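PDB 1P35: early 35 kDa protein from Autographa californica nucleopolyhedrovirus, which blocks apoptosis of the infected insect cell by inhibiting host caspases, suppresses the host RNA interference response and is required for late and very late viral gene expression. Local coordinates for residues Met44-Ser49 with Ala150-Lys155; Leu27-Lys32 with Gln164-Glu169; Thr188-Tyr193 with Thr285-Lys290. All coordinates share one frame; numbering follows the deposited sequence.

Contact 1 of 3, residues Met44-Ser49 with Ala150-Lys155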
ATOM      1  N   MET A  44       4.119   3.027  27.492  1.00 35.27           N
ATOM      2  CA  MET A  44       5.352   2.697  26.806  1.00 26.03           C
ATOM      3  C   MET A  44       6.306   3.874  27.014  1.00 23.72           C
ATOM      4  O   MET A  44       5.941   5.012  26.784  1.00 28.99           O
ATOM      5  CB  MET A  44       5.112   2.478  25.316  1.00 30.39           C
ATOM      6  CG  MET A  44       6.417   2.305  24.534  1.00 35.76           C
ATOM      7  SD  MET A  44       6.275   1.798  22.795  1.00 30.15           S
ATOM      8  CE  MET A  44       5.484   3.233  22.002  1.00 31.86           C
ATOM      9  N   MET A  45       7.513   3.616  27.464  1.00 26.21           N
ATOM     10  CA  MET A  45       8.421   4.729  27.701  1.00 18.05           C
ATOM     11  C   MET A  45       9.748   4.469  27.115  1.00 28.39           C
ATOM     12  O   MET A  45      10.133   3.318  26.951  1.00 33.46           O
ATOM     13  CB  MET A  45       8.570   4.968  29.192  1.00 35.94           C
ATOM     14  CG  MET A  45       7.222   4.996  29.963  1.00 28.62           C
ATOM     15  SD  MET A  45       7.532   5.803  31.529  1.00 40.89           S
ATOM     16  CE  MET A  45       6.105   5.138  32.501  1.00 19.07           C
ATOM     17  N   PHE A  46      10.474   5.518  26.763  1.00 26.30           N
ATOM     18  CA  PHE A  46      11.792   5.244  26.223  1.00 28.57           C
ATOM     19  C   PHE A  46      12.606   6.517  26.201  1.00 32.81           C
ATOM     20  O   PHE A  46      12.074   7.652  26.240  1.00 27.44           O
ATOM     21  CB  PHE A  46      11.664   4.595  24.817  1.00 22.79           C
ATOM     22  CG  PHE A  46      10.883   5.439  23.794  1.00 33.57           C
ATOM     23  CD1 PHE A  46      11.490   6.527  23.145  1.00 33.45           C
ATOM     24  CD2 PHE A  46       9.546   5.121  23.469  1.00 20.01           C
ATOM     25  CE1 PHE A  46      10.804   7.288  22.185  1.00 28.69           C
ATOM     26  CE2 PHE A  46       8.834   5.877  22.510  1.00 19.67           C
ATOM     27  CZ  PHE A  46       9.471   6.969  21.859  1.00 35.38           C
ATOM     28  N   ASN A  47      13.907   6.324  26.143  1.00 28.61           N
ATOM     29  CA  ASN A  47      14.828   7.434  26.132  1.00 34.94           C
ATOM     30  C   ASN A  47      14.917   8.159  24.792  1.00 31.75           C
ATOM     31  O   ASN A  47      14.775   7.541  23.719  1.00 23.46           O
ATOM     32  CB  ASN A  47      16.224   6.933  26.539  1.00 39.95           C
ATOM     33  CG  ASN A  47      16.329   6.592  28.016  1.00 28.26           C
ATOM     34  OD1 ASN A  47      16.967   5.597  28.406  1.00 34.46           O
ATOM     35  ND2 ASN A  47      15.740   7.433  28.850  1.00 27.86           N
ATOM     36  N   ILE A  48      15.104   9.476  24.877  1.00 31.22           N
ATOM     37  CA  ILE A  48      15.320  10.331  23.718  1.00 34.74           C
ATOM     38  C   ILE A  48      16.439  11.313  24.137  1.00 34.89           C
ATOM     39  O   ILE A  48      16.680  11.502  25.329  1.00 24.12           O
ATOM     40  CB  ILE A  48      14.008  11.056  23.236  1.00 42.15           C
ATOM     41  CG1 ILE A  48      13.356  11.829  24.377  1.00 30.65           C
ATOM     42  CG2 ILE A  48      13.032  10.025  22.604  1.00 27.89           C
ATOM     43  CD1 ILE A  48      12.086  12.546  23.948  1.00 33.83           C
ATOM     44  N   SER A  49      17.141  11.911  23.181  1.00 26.75           N
ATOM     45  CA  SER A  49      18.254  12.798  23.525  1.00 28.73           C
ATOM     46  C   SER A  49      17.881  14.256  23.932  1.00 33.93           C
ATOM     47  O   SER A  49      18.747  15.048  24.249  1.00 47.22           O
ATOM     48  CB  SER A  49      19.245  12.823  22.368  1.00 37.16           C
ATOM     49  OG  SER A  49      18.613  13.292  21.192  1.00 34.00           O
ATOM     50  N   ALA A 150      10.329   9.754  26.859  1.00 39.70           N
ATOM     51  CA  ALA A 150       9.034   9.934  26.207  1.00 33.10           C
ATOM     52  C   ALA A 150       8.088   8.969  26.904  1.00 29.77           C
ATOM     53  O   ALA A 150       8.410   7.786  27.013  1.00 33.37           O
ATOM     54  CB  ALA A 150       9.130   9.602  24.675  1.00 26.48           C
ATOM     55  N   VAL A 151       6.928   9.468  27.363  1.00 29.56           N
ATOM     56  CA  VAL A 151       5.950   8.628  28.083  1.00 26.73           C
ATOM     57  C   VAL A 151       4.750   8.517  27.150  1.00 36.46           C
ATOM     58  O   VAL A 151       4.093   9.512  26.849  1.00 36.39           O
ATOM     59  CB  VAL A 151       5.541   9.309  29.407  1.00 36.99           C
ATOM     60  CG1 VAL A 151       4.499   8.470  30.124  1.00 36.95           C
ATOM     61  CG2 VAL A 151       6.802   9.567  30.293  1.00 23.63           C
ATOM     62  N   CYS A 152       4.486   7.312  26.668  1.00 29.78           N
ATOM     63  CA  CYS A 152       3.423   7.097  25.696  1.00 32.11           C
ATOM     64  C   CYS A 152       2.261   6.295  26.268  1.00 33.43           C
ATOM     65  O   CYS A 152       2.465   5.180  26.723  1.00 27.02           O
ATOM     66  CB  CYS A 152       4.067   6.425  24.504  1.00 33.74           C
ATOM     67  SG  CYS A 152       5.642   7.370  24.029  1.00 25.22           S
ATOM     68  N   VAL A 153       1.051   6.860  26.266  1.00 36.41           N
ATOM     69  CA  VAL A 153      -0.088   6.158  26.868  1.00 45.08           C
ATOM     70  C   VAL A 153      -1.050   5.656  25.815  1.00 40.57           C
ATOM     71  O   VAL A 153      -1.380   6.365  24.887  1.00 31.74           O
ATOM     72  CB  VAL A 153      -0.909   7.034  27.868  1.00 32.16           C
ATOM     73  CG1 VAL A 153      -2.009   6.170  28.502  1.00 21.91           C
ATOM     74  CG2 VAL A 153      -0.003   7.618  28.975  1.00 25.39           C
ATOM     75  N   LEU A 154      -1.461   4.400  25.941  1.00 36.00           N
ATOM     76  CA  LEU A 154      -2.380   3.839  24.987  1.00 36.68           C
ATOM     77  C   LEU A 154      -3.656   3.490  25.722  1.00 49.36           C
ATOM     78  O   LEU A 154      -3.649   2.601  26.566  1.00 31.28           O
ATOM     79  CB  LEU A 154      -1.783   2.583  24.349  1.00 31.76           C
ATOM     80  CG  LEU A 154      -2.599   1.984  23.198  1.00 49.08           C
ATOM     81  CD1 LEU A 154      -2.703   3.029  22.109  1.00 25.94           C
ATOM     82  CD2 LEU A 154      -1.906   0.702  22.629  1.00 35.77           C
ATOM     83  N   LYS A 155      -4.738   4.213  25.419  1.00 55.51           N
ATOM     84  CA  LYS A 155      -6.033   3.947  26.033  1.00 49.07           C
ATOM     85  C   LYS A 155      -6.355   2.491  25.729  1.00 50.32           C
ATOM     86  O   LYS A 155      -6.088   2.030  24.635  1.00 50.43           O
ATOM     87  CB  LYS A 155      -7.108   4.875  25.441  1.00 52.43           C
ATOM     88  CG  LYS A 155      -6.919   6.377  25.762  1.00 84.75           C
ATOM     89  CD  LYS A 155      -8.092   7.278  25.269  1.00 87.21           C
ATOM     90  CE  LYS A 155      -7.919   8.750  25.705  1.00 90.67           C
ATOM     91  NZ  LYS A 155      -9.066   9.640  25.315  1.00 86.92           N
TER
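Ala150 meets Phe46 twice over. Its backbone N donates to Phe46 O and its O takes the N-H of Phe46, which makes this an antiparallel hydrogen-bonded pair, and its methyl sits under the aromatic ring. Ala150 CB lies 4.0 Å from the centroid of the Phe46 ring, 20° off the normal and offset toward the rim at CE1 and CZ, a CH-pi contact over one face. Phe46 CG stands between its own backbone N and carbonyl carbon (chi1 58°), on the side of the neighbouring strand, and the ring continues over Ala150. Ile48 CD1 adds a looser touch on the same methyl at 4.2 Å. Ala150 O also receives the CA-H of Met45, with Met45 CA 3.1 Å away.

Val151 faces Met45 as the non-hydrogen-bonded pair, both side chains on the other face of the sheet from Phe46. They run side by side, and the contact is made by Met45 SD against Val151 CG2 at 4.0 Å.

Cys152 returns to the Phe46 side and pairs with Met44, whose N and O both bond to it; Cys152 N to Met44 O is the shorter, 2.7 Å. The thiol sulfur leans back toward the aromatic, with Cys152 SG 3.8 Å from Phe46 CE2 in an oblique sulfur-aromatic contact.

Val2 bonds to Met45 on one flank and Ser103 to Val151 on the other, so this is an interior antiparallel strand pair of a beta sheet, with Phe46, Ala150 and Cys152 on the side that faces Tyr29.

Contact 2 of 3, residues Leu27-Lys32 with Gln164-Glu169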
ATOM      1  N   LEU A  27      10.844  12.041  15.805  1.00 26.03           N
ATOM      2  CA  LEU A  27      10.775  10.640  16.047  1.00 30.73           C
ATOM      3  C   LEU A  27       9.370  10.161  15.690  1.00 37.50           C
ATOM      4  O   LEU A  27       8.395  10.712  16.190  1.00 27.48           O
ATOM      5  CB  LEU A  27      11.041  10.309  17.523  1.00 43.54           C
ATOM      6  CG  LEU A  27      10.791   8.815  17.773  1.00 23.20           C
ATOM      7  CD1 LEU A  27      11.896   8.016  17.049  1.00 49.80           C
ATOM      8  CD2 LEU A  27      10.837   8.468  19.265  1.00 39.96           C
ATOM      9  N   VAL A  28       9.304   9.143  14.824  1.00 31.30           N
ATOM     10  CA  VAL A  28       8.085   8.496  14.400  1.00 32.96           C
ATOM     11  C   VAL A  28       8.305   7.094  14.959  1.00 33.18           C
ATOM     12  O   VAL A  28       9.383   6.455  14.780  1.00 25.99           O
ATOM     13  CB  VAL A  28       7.900   8.493  12.861  1.00 19.64           C
ATOM     14  CG1 VAL A  28       6.724   7.568  12.501  1.00 22.87           C
ATOM     15  CG2 VAL A  28       7.496   9.869  12.382  1.00 18.80           C
ATOM     16  N   TYR A  29       7.302   6.623  15.688  1.00 30.62           N
ATOM     17  CA  TYR A  29       7.453   5.362  16.369  1.00 25.34           C
ATOM     18  C   TYR A  29       6.089   4.696  16.211  1.00 34.00           C
ATOM     19  O   TYR A  29       5.065   5.268  16.625  1.00 27.67           O
ATOM     20  CB  TYR A  29       7.800   5.624  17.870  1.00 21.85           C
ATOM     21  CG  TYR A  29       8.203   4.357  18.643  1.00 39.93           C
ATOM     22  CD1 TYR A  29       7.240   3.438  18.994  1.00 22.60           C
ATOM     23  CD2 TYR A  29       9.550   4.057  18.949  1.00 20.77           C
ATOM     24  CE1 TYR A  29       7.549   2.250  19.617  1.00 27.35           C
ATOM     25  CE2 TYR A  29       9.902   2.824  19.595  1.00 20.51           C
ATOM     26  CZ  TYR A  29       8.850   1.924  19.923  1.00 28.37           C
ATOM     27  OH  TYR A  29       9.037   0.698  20.553  1.00 26.34           O
ATOM     28  N   ILE A  30       6.108   3.499  15.614  1.00 31.15           N
ATOM     29  CA  ILE A  30       4.913   2.717  15.310  1.00 23.18           C
ATOM     30  C   ILE A  30       5.122   1.270  15.765  1.00 43.31           C
ATOM     31  O   ILE A  30       6.223   0.663  15.559  1.00 28.80           O
ATOM     32  CB  ILE A  30       4.682   2.636  13.748  1.00 28.50           C
ATOM     33  CG1 ILE A  30       4.367   3.987  13.168  1.00 20.79           C
ATOM     34  CG2 ILE A  30       3.537   1.697  13.386  1.00 27.97           C
ATOM     35  CD1 ILE A  30       5.273   4.248  11.908  1.00 23.09           C
ATOM     36  N   ASN A  31       4.093   0.707  16.401  1.00 23.50           N
ATOM     37  CA  ASN A  31       4.199  -0.717  16.766  1.00 29.91           C
ATOM     38  C   ASN A  31       2.828  -1.365  16.755  1.00 34.81           C
ATOM     39  O   ASN A  31       1.829  -0.699  16.482  1.00 40.30           O
ATOM     40  CB  ASN A  31       4.894  -0.944  18.133  1.00 34.16           C
ATOM     41  CG  ASN A  31       4.095  -0.433  19.335  1.00 26.16           C
ATOM     42  OD1 ASN A  31       2.921  -0.041  19.234  1.00 30.37           O
ATOM     43  ND2 ASN A  31       4.757  -0.411  20.493  1.00 17.28           N
ATOM     44  N   LYS A  32       2.782  -2.663  17.021  1.00 29.39           N
ATOM     45  CA  LYS A  32       1.508  -3.364  17.051  1.00 33.87           C
ATOM     46  C   LYS A  32       1.317  -4.229  18.267  1.00 28.92           C
ATOM     47  O   LYS A  32       1.985  -5.262  18.428  1.00 36.28           O
ATOM     48  CB  LYS A  32       1.330  -4.175  15.770  1.00 34.28           C
ATOM     49  CG  LYS A  32      -0.048  -4.805  15.603  1.00 55.87           C
ATOM     50  CD  LYS A  32      -0.220  -5.410  14.211  1.00 48.96           C
ATOM     51  CE  LYS A  32       0.013  -4.342  13.141  1.00 54.55           C
ATOM     52  NZ  LYS A  32      -0.206  -4.830  11.769  1.00 33.80           N
ATOM     53  N   GLN A 164      -0.344   1.058  16.416  1.00 39.15           N
ATOM     54  CA  GLN A 164      -0.420   2.076  17.462  1.00 26.91           C
ATOM     55  C   GLN A 164       0.687   3.016  17.045  1.00 28.60           C
ATOM     56  O   GLN A 164       1.815   2.575  16.893  1.00 27.78           O
ATOM     57  CB  GLN A 164      -0.129   1.517  18.840  1.00 23.12           C
ATOM     58  CG  GLN A 164      -0.671   0.115  19.082  1.00 29.08           C
ATOM     59  CD  GLN A 164      -2.115  -0.003  18.767  1.00 54.96           C
ATOM     60  OE1 GLN A 164      -2.860   0.981  18.842  1.00 60.13           O
ATOM     61  NE2 GLN A 164      -2.546  -1.215  18.431  1.00 52.28           N
ATOM     62  N   VAL A 165       0.385   4.308  16.870  1.00 25.17           N
ATOM     63  CA  VAL A 165       1.385   5.217  16.337  1.00 20.63           C
ATOM     64  C   VAL A 165       1.601   6.502  17.141  1.00 32.18           C
ATOM     65  O   VAL A 165       0.793   6.865  18.009  1.00 34.09           O
ATOM     66  CB  VAL A 165       1.018   5.553  14.860  1.00 23.26           C
ATOM     67  CG1 VAL A 165       0.594   4.262  14.114  1.00 27.66           C
ATOM     68  CG2 VAL A 165      -0.206   6.519  14.811  1.00 29.76           C
ATOM     69  N   LEU A 166       2.740   7.150  16.899  1.00 26.37           N
ATOM     70  CA  LEU A 166       3.047   8.405  17.582  1.00 32.97           C
ATOM     71  C   LEU A 166       4.168   9.036  16.816  1.00 37.69           C
ATOM     72  O   LEU A 166       4.891   8.353  16.112  1.00 29.84           O
ATOM     73  CB  LEU A 166       3.487   8.204  19.029  1.00 27.46           C
ATOM     74  CG  LEU A 166       4.853   7.526  19.306  1.00 39.11           C
ATOM     75  CD1 LEU A 166       5.953   8.552  19.409  1.00 33.07           C
ATOM     76  CD2 LEU A 166       4.815   6.796  20.634  1.00 28.05           C
ATOM     77  N   SER A 167       4.269  10.355  16.923  1.00 31.20           N
ATOM     78  CA  SER A 167       5.339  11.100  16.305  1.00 28.36           C
ATOM     79  C   SER A 167       5.440  12.450  17.012  1.00 35.08           C
ATOM     80  O   SER A 167       4.448  13.003  17.440  1.00 32.53           O
ATOM     81  CB  SER A 167       5.105  11.273  14.798  1.00 25.76           C
ATOM     82  OG  SER A 167       3.815  11.791  14.513  1.00 46.56           O
ATOM     83  N   PHE A 168       6.647  12.978  17.133  1.00 34.40           N
ATOM     84  CA  PHE A 168       6.804  14.236  17.810  1.00 26.35           C
ATOM     85  C   PHE A 168       8.179  14.818  17.469  1.00 37.04           C
ATOM     86  O   PHE A 168       9.070  14.090  16.990  1.00 30.01           O
ATOM     87  CB  PHE A 168       6.618  14.017  19.339  1.00 25.44           C
ATOM     88  CG  PHE A 168       7.672  13.079  19.966  1.00 34.76           C
ATOM     89  CD1 PHE A 168       9.018  13.444  20.015  1.00 29.40           C
ATOM     90  CD2 PHE A 168       7.310  11.811  20.423  1.00 33.79           C
ATOM     91  CE1 PHE A 168      10.003  12.543  20.500  1.00 24.29           C
ATOM     92  CE2 PHE A 168       8.260  10.910  20.909  1.00 19.69           C
ATOM     93  CZ  PHE A 168       9.620  11.283  20.939  1.00 19.73           C
ATOM     94  N   GLU A 169       8.326  16.130  17.643  1.00 40.31           N
ATOM     95  CA  GLU A 169       9.612  16.774  17.427  1.00 42.73           C
ATOM     96  C   GLU A 169      10.246  17.041  18.780  1.00 29.30           C
ATOM     97  O   GLU A 169       9.562  17.322  19.765  1.00 37.85           O
ATOM     98  CB  GLU A 169       9.477  18.103  16.687  1.00 26.66           C
ATOM     99  CG  GLU A 169       9.343  17.943  15.203  1.00 46.01           C
ATOM    100  CD  GLU A 169       8.951  19.220  14.518  1.00 36.50           C
ATOM    101  OE1 GLU A 169       9.534  20.253  14.862  1.00 77.52           O
ATOM    102  OE2 GLU A 169       8.087  19.191  13.622  1.00 79.27           O
TER
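Leu27 lies alongside Phe168, its CB off-centre over the ring and its CD2 methyl against the ring's far end, where Leu27 CD2 comes within 3.5 Å of Phe168 CZ. Phe168 CG stands between its backbone N and carbonyl carbon (chi1 63°), and the ring extends from there toward Leu27. The two belong to adjacent antiparallel strands of a beta sheet, with Leu27, Tyr29 and Asn31 pairing with Phe168, Leu166 and Gln164 as hydrogen-bonded pairs.

Those three pairs account for six backbone bonds. The straightest runs from Gln164 N to Asn31 O, 2.8 Å with an N-H...O angle of 175°, while the bond from Leu166 N to Tyr29 O is bent and weak. Between them the carbonyls also collect CA-H contacts: Ser167 CA is 3.1 Å from Leu27 O.

At the centre, Leu166 CG and CD1 pack against the CB of Tyr29, each at about 3.8 Å, and the phenol itself leads away from Leu166 to stack on Phe46. On the other face the non-hydrogen-bonded pairs are aliphatic or small. Ile30 and Val165 run side by side, Ile30 CG1 meeting Val165 CG1 at 3.9 Å, and Val28 CG2 rests on Ser167 CB, whose hydroxyl bonds to Thr56. Strand 10-21 flanks the outer side of 27-32, while strand 98-106 bonds to Val165.

Asn31 and Gln164 cross obliquely, their amide planes 64° apart. The Asn31 amide touches the chain of Gln164 and does not pair with its amide: Asn31 OD1, hydrogen-bonded to Tyr100 OH, sits 3.4 Å from Gln164 CB.

Contact 3 of 3, residues Thr188-Tyr193 with Thr285-Lys290. With EDO (1,2-ethanediol), chain F.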
ATOM      1  N   THR A 188      14.224 -14.064  32.090  1.00 50.31           N
ATOM      2  CA  THR A 188      15.114 -14.943  31.378  1.00 47.55           C
ATOM      3  C   THR A 188      16.450 -14.281  30.958  1.00 44.04           C
ATOM      4  O   THR A 188      17.477 -14.934  30.921  1.00 62.23           O
ATOM      5  CB  THR A 188      14.401 -15.482  30.128  1.00 46.60           C
ATOM      6  OG1 THR A 188      14.391 -14.470  29.110  1.00 69.93           O
ATOM      7  CG2 THR A 188      12.963 -15.825  30.453  1.00 46.20           C
ATOM      8  N   GLY A 189      16.433 -12.992  30.640  1.00 38.06           N
ATOM      9  CA  GLY A 189      17.649 -12.299  30.176  1.00 27.99           C
ATOM     10  C   GLY A 189      17.867 -12.388  28.659  1.00 26.46           C
ATOM     11  O   GLY A 189      18.887 -11.963  28.155  1.00 34.31           O
ATOM     12  N   LEU A 190      16.917 -12.989  27.936  1.00 22.41           N
ATOM     13  CA  LEU A 190      16.977 -13.076  26.481  1.00 26.93           C
ATOM     14  C   LEU A 190      15.822 -12.236  25.930  1.00 32.21           C
ATOM     15  O   LEU A 190      14.669 -12.341  26.395  1.00 29.45           O
ATOM     16  CB  LEU A 190      16.779 -14.501  26.008  1.00 29.96           C
ATOM     17  CG  LEU A 190      17.883 -15.507  26.235  1.00 47.35           C
ATOM     18  CD1 LEU A 190      17.416 -16.824  25.596  1.00 30.55           C
ATOM     19  CD2 LEU A 190      19.200 -14.988  25.585  1.00 46.59           C
ATOM     20  N   TYR A 191      16.118 -11.450  24.911  1.00 28.79           N
ATOM     21  CA  TYR A 191      15.111 -10.529  24.360  1.00 30.49           C
ATOM     22  C   TYR A 191      14.877 -10.795  22.898  1.00 30.87           C
ATOM     23  O   TYR A 191      15.809 -11.177  22.172  1.00 37.84           O
ATOM     24  CB  TYR A 191      15.599  -9.081  24.601  1.00 27.73           C
ATOM     25  CG  TYR A 191      15.857  -8.809  26.071  1.00 39.30           C
ATOM     26  CD1 TYR A 191      17.065  -9.219  26.688  1.00 41.59           C
ATOM     27  CD2 TYR A 191      14.844  -8.268  26.881  1.00 39.35           C
ATOM     28  CE1 TYR A 191      17.251  -9.107  28.057  1.00 30.16           C
ATOM     29  CE2 TYR A 191      15.005  -8.150  28.261  1.00 29.37           C
ATOM     30  CZ  TYR A 191      16.202  -8.574  28.848  1.00 34.44           C
ATOM     31  OH  TYR A 191      16.307  -8.514  30.219  1.00 42.84           O
ATOM     32  N   GLU A 192      13.620 -10.650  22.475  1.00 36.27           N
ATOM     33  CA  GLU A 192      13.247 -10.897  21.065  1.00 32.42           C
ATOM     34  C   GLU A 192      13.084  -9.559  20.420  1.00 27.33           C
ATOM     35  O   GLU A 192      12.482  -8.678  21.021  1.00 25.86           O
ATOM     36  CB  GLU A 192      11.895 -11.625  20.951  1.00 32.52           C
ATOM     37  CG  GLU A 192      11.829 -13.042  21.491  1.00 48.32           C
ATOM     38  CD  GLU A 192      10.441 -13.659  21.364  1.00 53.11           C
ATOM     39  OE1 GLU A 192      10.072 -14.120  20.263  1.00 71.24           O
ATOM     40  OE2 GLU A 192       9.709 -13.664  22.368  1.00 56.29           O
ATOM     41  N   TYR A 193      13.634  -9.385  19.223  1.00 29.77           N
ATOM     42  CA  TYR A 193      13.473  -8.120  18.504  1.00 27.93           C
ATOM     43  C   TYR A 193      12.741  -8.282  17.176  1.00 19.33           C
ATOM     44  O   TYR A 193      12.827  -9.300  16.541  1.00 22.98           O
ATOM     45  CB  TYR A 193      14.794  -7.491  18.184  1.00 21.03           C
ATOM     46  CG  TYR A 193      15.588  -6.995  19.340  1.00 26.12           C
ATOM     47  CD1 TYR A 193      16.352  -7.874  20.137  1.00 36.39           C
ATOM     48  CD2 TYR A 193      15.674  -5.613  19.583  1.00 28.59           C
ATOM     49  CE1 TYR A 193      17.201  -7.377  21.138  1.00 42.35           C
ATOM     50  CE2 TYR A 193      16.508  -5.111  20.562  1.00 43.64           C
ATOM     51  CZ  TYR A 193      17.277  -5.972  21.336  1.00 58.31           C
ATOM     52  OH  TYR A 193      18.128  -5.393  22.260  1.00 56.70           O
ATOM     53  N   THR A 285      16.865 -12.809  18.149  1.00 35.05           N
ATOM     54  CA  THR A 285      16.905 -12.775  19.610  1.00 34.25           C
ATOM     55  C   THR A 285      18.335 -12.406  20.061  1.00 26.05           C
ATOM     56  O   THR A 285      19.306 -12.633  19.336  1.00 26.74           O
ATOM     57  CB  THR A 285      16.544 -14.127  20.214  1.00 36.53           C
ATOM     58  OG1 THR A 285      17.545 -15.062  19.821  1.00 61.13           O
ATOM     59  CG2 THR A 285      15.143 -14.605  19.726  1.00 23.12           C
ATOM     60  N   SER A 286      18.455 -11.854  21.254  1.00 29.53           N
ATOM     61  CA  SER A 286      19.755 -11.440  21.775  1.00 21.49           C
ATOM     62  C   SER A 286      19.689 -11.240  23.254  1.00 24.96           C
ATOM     63  O   SER A 286      18.621 -11.060  23.806  1.00 28.81           O
ATOM     64  CB  SER A 286      20.180 -10.113  21.153  1.00 24.82           C
ATOM     65  OG  SER A 286      21.333  -9.610  21.733  1.00 22.19           O
ATOM     66  N   ALA A 287      20.861 -11.279  23.877  1.00 32.24           N
ATOM     67  CA  ALA A 287      21.042 -11.085  25.298  1.00 36.46           C
ATOM     68  C   ALA A 287      21.304  -9.586  25.540  1.00 33.93           C
ATOM     69  O   ALA A 287      21.168  -9.121  26.640  1.00 38.87           O
ATOM     70  CB  ALA A 287      22.242 -11.918  25.793  1.00 33.53           C
ATOM     71  N   LEU A 288      21.744  -8.864  24.508  1.00 35.04           N
ATOM     72  CA  LEU A 288      21.963  -7.417  24.618  1.00 28.32           C
ATOM     73  C   LEU A 288      20.566  -6.765  24.532  1.00 31.83           C
ATOM     74  O   LEU A 288      19.846  -6.978  23.560  1.00 44.66           O
ATOM     75  CB  LEU A 288      22.789  -6.860  23.414  1.00 24.28           C
ATOM     76  CG  LEU A 288      24.308  -6.670  23.462  1.00 46.31           C
ATOM     77  CD1 LEU A 288      24.817  -6.137  22.119  1.00 40.10           C
ATOM     78  CD2 LEU A 288      24.672  -5.670  24.577  1.00 35.54           C
ATOM     79  N   ASN A 289      20.210  -5.974  25.527  1.00 37.99           N
ATOM     80  CA  ASN A 289      18.933  -5.263  25.546  1.00 26.93           C
ATOM     81  C   ASN A 289      19.284  -3.807  25.701  1.00 31.46           C
ATOM     82  O   ASN A 289      19.325  -3.295  26.815  1.00 32.23           O
ATOM     83  CB  ASN A 289      18.081  -5.682  26.747  1.00 27.49           C
ATOM     84  CG  ASN A 289      16.798  -4.879  26.821  1.00 25.31           C
ATOM     85  OD1 ASN A 289      16.183  -4.598  25.795  1.00 45.61           O
ATOM     86  ND2 ASN A 289      16.380  -4.527  28.017  1.00 25.34           N
ATOM     87  N   LYS A 290      19.593  -3.133  24.605  1.00 30.35           N
ATOM     88  CA  LYS A 290      19.988  -1.740  24.701  1.00 38.56           C
ATOM     89  C   LYS A 290      19.584  -0.801  23.530  1.00 38.85           C
ATOM     90  O   LYS A 290      19.203  -1.256  22.445  1.00 38.70           O
ATOM     91  CB  LYS A 290      21.520  -1.676  24.935  1.00 31.56           C
ATOM     92  CG  LYS A 290      22.352  -2.376  23.896  1.00 42.52           C
ATOM     93  CD  LYS A 290      23.882  -2.160  24.079  1.00 49.37           C
ATOM     94  CE  LYS A 290      24.357  -0.749  23.752  1.00 73.85           C
ATOM     95  NZ  LYS A 290      25.849  -0.622  23.860  1.00 60.63           N
TER
HETATM   96  C1  EDO F 302      22.813 -14.679  23.427  1.00 36.86           C
HETATM   97  O1  EDO F 302      23.066 -16.053  23.034  1.00 28.99           O
HETATM   98  C2  EDO F 302      23.612 -13.766  22.536  1.00 26.64           C
HETATM   99  O2  EDO F 302      23.064 -12.459  22.583  1.00 43.93           O
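Tyr191 and Ser286 form a short antiparallel hydrogen-bonded pair, the N of each donating to the O of the other: Tyr191 N reaches Ser286 O at 2.8 Å, and the return bond is nearly as short. Next to it Glu192 and Thr285 make the non-hydrogen-bonded pair, in which Thr285 CA directs its hydrogen at Tyr191 O. An ST turn at 188-190, with Thr188 OG1 accepting from Leu190 N, leads into strand 191-199; within it Gly189 takes the left-handed backbone conformation (phi 88°), where a side chain would crowd the carbonyl oxygen of Thr188. The chain leaves strand 284-286 by a second ST turn, Ser286 OG taking the N-H of Leu288.

The short antiparallel ladder sits at the start of strand 191-199, which also pairs with strands 10-21 and 276-282, and the chain past Ser286 wraps across the aromatic side chains of the first segment. Asn289 is laid flat on Tyr191: the ring and amide planes are 9° apart, and Asn289 CB stands 3.7 Å from the centroid of the Tyr191 ring, over its centre, as a CH-pi contact. Asn289 CG is anti to its backbone N (chi1 176°) and comes over the ring on the CD2 side, while Asn289 OD1 accepts from His183 N. At the far end the Tyr191 hydroxyl bonds to Asn186 N.

Tyr193 works by its tip. Its OH donates to Leu288 O at 2.7 Å, the carbonyl oxygen lying at the ring's edge and in its plane, and Tyr193 CE1 touches Ser286 CB. Lys290 NZ forms a salt bridge with Glu211 of helix 206-215. A 1,2-ethanediol, probably from the crystallisation liquor, takes the N-H of Ala287, with Ala287 N 2.8 Å from its O2.

From the N terminus, the first of the strands in these contacts is 24-33, which waits for strand 164-170, so contact 2 closes a long loop of 131 residues. Within that loop strand 42-48 finds strand 148-154, and contact 1 closes a shorter one, with helices 62-74, 110-120 and 126-135 inside. The two pairs then pack directly on each other: Phe46 CE1 against Leu27 CD2, Met44 CE on the ring of Tyr29, and Cys152 SG beside Leu166 CD2. Contact 3 follows in series, closing a separate 91-residue loop, about half strand and containing helix 206-215; it ties the start of strand 191-199 to the end of strand 284-286 and the chain just after it, touching neither other contact.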